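Local coordinates for flavoprotein (PDB 5V8S), which probably transfers electrons as an FMN-binding oxidoreductase, pairing a di-iron centre in a metallo-beta-lactamase-like domain with a flavodoxin-like domain, at residues 160-165 against 179-184. The protein carries 1 engineered substitution. Residues are numbered along the deposited sequence; the frame is centred on the assembly and turned at random.
Sequences PWLHWP and CDVGGG. With FEO (mu-oxo-diiron), chain C.
His163 and Asp180 meet at one iron of the mu-oxo-diiron site, in the metallo-beta-lactamase-like part of this flavodiiron protein; their loops follow strands 152-158 and 175-179 of one mixed sheet. The tight part is defined by coordination. His163 NE2 lies 2.2 Å from FE1, and Asp180 OD2 binds the same iron at 2.1 Å. Asp180 OD1 reaches FE2, also at 2.1 Å, making the carboxylate a bridge between the metals. The imidazole and carboxylate planes are only 13° apart, with OD2 at the ring edge, in plane. Although His163 NE2 and Asp180 OD2 approach to 3.0 Å, shared metal binding, not a hydrogen bond, accounts for their closeness. The peptide bond before His163 is cis, and a chi1 of 53° places its CG between the backbone N and carbonyl carbon, which brings NE2 round to FE1. His97 and Glu99 also bind FE1, while Asp101, His240 and the engineered Asp102 bind FE2.

Away from the metals the contact loosens to one apolar pair of side chains, nearest at Leu162 CB and Val181 CG2, 3.8 Å apart; Val181 is partly exposed. No hydrogen bond joins the segments, and just 157 Å² is buried between them. A type II turn from Asp180 to Gly183 carries the second loop away from His163, closed by Gly183 N donating to Asp180 O at 3.1 Å.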
loop_
_atom_site.group_PDB
_atom_site.type_symbol
_atom_site.label_atom_id
_atom_site.label_comp_id
_atom_site.label_asym_id
_atom_site.label_seq_id
_atom_site.Cartn_x
_atom_site.Cartn_y
_atom_site.Cartn_z
ATOM N N PRO A 160 28.829 -9.510 2.803
ATOM C CA PRO A 160 28.103 -8.325 3.284
ATOM C C PRO A 160 26.957 -7.925 2.370
ATOM O O PRO A 160 26.986 -8.138 1.158
ATOM C CB PRO A 160 29.181 -7.237 3.320
ATOM C CG PRO A 160 30.225 -7.699 2.340
ATOM C CD PRO A 160 30.209 -9.196 2.391
ATOM N N TRP A 161 25.926 -7.355 2.987
ATOM C CA TRP A 161 24.783 -6.776 2.286
ATOM C C TRP A 161 23.922 -7.831 1.607
ATOM O O TRP A 161 23.203 -7.530 0.646
ATOM C CB TRP A 161 25.210 -5.653 1.340
ATOM C CG TRP A 161 25.827 -4.517 2.106
ATOM C CD1 TRP A 161 27.151 -4.159 2.153
ATOM C CD2 TRP A 161 25.140 -3.614 2.980
ATOM N NE1 TRP A 161 27.319 -3.072 2.985
ATOM C CE2 TRP A 161 26.104 -2.725 3.510
ATOM C CE3 TRP A 161 23.804 -3.470 3.366
ATOM C CZ2 TRP A 161 25.769 -1.706 4.390
ATOM C CZ3 TRP A 161 23.469 -2.442 4.234
ATOM C CH2 TRP A 161 24.449 -1.581 4.742
ATOM N N LEU A 162 23.937 -9.046 2.161
ATOM C CA LEU A 162 22.991 -10.099 1.807
ATOM C C LEU A 162 22.133 -10.486 3.011
ATOM O O LEU A 162 22.048 -11.668 3.350
ATOM C CB LEU A 162 23.738 -11.322 1.264
ATOM C CG LEU A 162 24.575 -11.065 0.015
ATOM C CD1 LEU A 162 25.296 -12.333 -0.477
ATOM C CD2 LEU A 162 23.703 -10.488 -1.100
ATOM N N HIS A 163 21.427 -9.537 3.637
ATOM C CA HIS A 163 21.066 -8.208 3.105
ATOM C C HIS A 163 21.466 -7.112 4.100
ATOM O O HIS A 163 21.061 -5.975 3.958
ATOM C CB HIS A 163 19.557 -8.162 2.870
ATOM C CG HIS A 163 18.778 -8.562 4.074
ATOM N ND1 HIS A 163 18.173 -7.659 4.921
ATOM C CD2 HIS A 163 18.623 -9.778 4.648
ATOM C CE1 HIS A 163 17.616 -8.313 5.924
ATOM N NE2 HIS A 163 17.894 -9.598 5.789
ATOM N N TRP A 164 22.276 -7.451 5.107
ATOM C CA TRP A 164 22.764 -6.515 6.115
ATOM C C TRP A 164 24.283 -6.525 6.130
ATOM O O TRP A 164 24.904 -7.479 5.653
ATOM C CB TRP A 164 22.283 -6.918 7.514
ATOM C CG TRP A 164 20.872 -6.502 7.889
ATOM C CD1 TRP A 164 19.917 -5.914 7.090
ATOM C CD2 TRP A 164 20.282 -6.638 9.182
ATOM N NE1 TRP A 164 18.781 -5.679 7.826
ATOM C CE2 TRP A 164 18.985 -6.095 9.116
ATOM C CE3 TRP A 164 20.738 -7.134 10.403
ATOM C CZ2 TRP A 164 18.133 -6.067 10.210
ATOM C CZ3 TRP A 164 19.885 -7.100 11.491
ATOM C CH2 TRP A 164 18.601 -6.572 11.387
ATOM N N PRO A 165 24.921 -5.504 6.720
ATOM C CA PRO A 165 26.392 -5.489 6.766
ATOM C C PRO A 165 26.987 -6.581 7.632
ATOM O O PRO A 165 28.210 -6.796 7.573
ATOM C CB PRO A 165 26.717 -4.101 7.332
ATOM C CG PRO A 165 25.469 -3.670 8.038
ATOM C CD PRO A 165 24.345 -4.250 7.248
ATOM N N CYS A 179 22.230 -19.075 6.323
ATOM C CA CYS A 179 21.188 -18.198 6.852
ATOM C C CYS A 179 20.311 -17.611 5.737
ATOM O O CYS A 179 19.691 -18.373 5.009
ATOM C CB CYS A 179 21.759 -17.141 7.795
ATOM S SG CYS A 179 20.498 -16.520 8.924
ATOM N N ASP A 180 20.239 -16.287 5.555
ATOM C CA ASP A 180 19.333 -15.751 4.527
ATOM C C ASP A 180 19.783 -16.064 3.115
ATOM O O ASP A 180 18.944 -16.057 2.200
ATOM C CB ASP A 180 19.204 -14.230 4.603
ATOM C CG ASP A 180 18.380 -13.745 5.795
ATOM O OD1 ASP A 180 17.779 -14.580 6.504
ATOM O OD2 ASP A 180 18.352 -12.519 6.033
ATOM N N VAL A 181 21.069 -16.322 2.910
ATOM C CA VAL A 181 21.600 -16.597 1.582
ATOM C C VAL A 181 21.131 -17.994 1.182
ATOM O O VAL A 181 21.532 -18.994 1.779
ATOM C CB VAL A 181 23.127 -16.479 1.561
ATOM C CG1 VAL A 181 23.668 -16.816 0.179
ATOM C CG2 VAL A 181 23.563 -15.080 1.984
ATOM N N GLY A 182 20.269 -18.069 0.180
ATOM C CA GLY A 182 19.697 -19.334 -0.231
ATOM C C GLY A 182 18.344 -19.633 0.368
ATOM O O GLY A 182 17.794 -20.717 0.119
ATOM N N GLY A 183 17.763 -18.687 1.106
ATOM C CA GLY A 183 16.445 -18.886 1.660
ATOM C C GLY A 183 15.335 -18.674 0.647
ATOM O O GLY A 183 15.552 -18.198 -0.457
ATOM N N GLY A 184 14.136 -19.043 1.071
ATOM C CA GLY A 184 12.928 -18.776 0.314
ATOM C C GLY A 184 11.739 -18.763 1.252
ATOM O O GLY A 184 11.811 -19.257 2.380
HETATM FE FE1 FEO C . 17.523 -11.115 7.320
HETATM FE FE2 FEO C . 16.140 -14.188 7.838
HETATM O O FEO C . 16.766 -12.491 8.352
HETATM O O HOH W 1 15.555 -11.268 6.333
HETATM O O HOH W 2 15.036 -13.153 6.140
#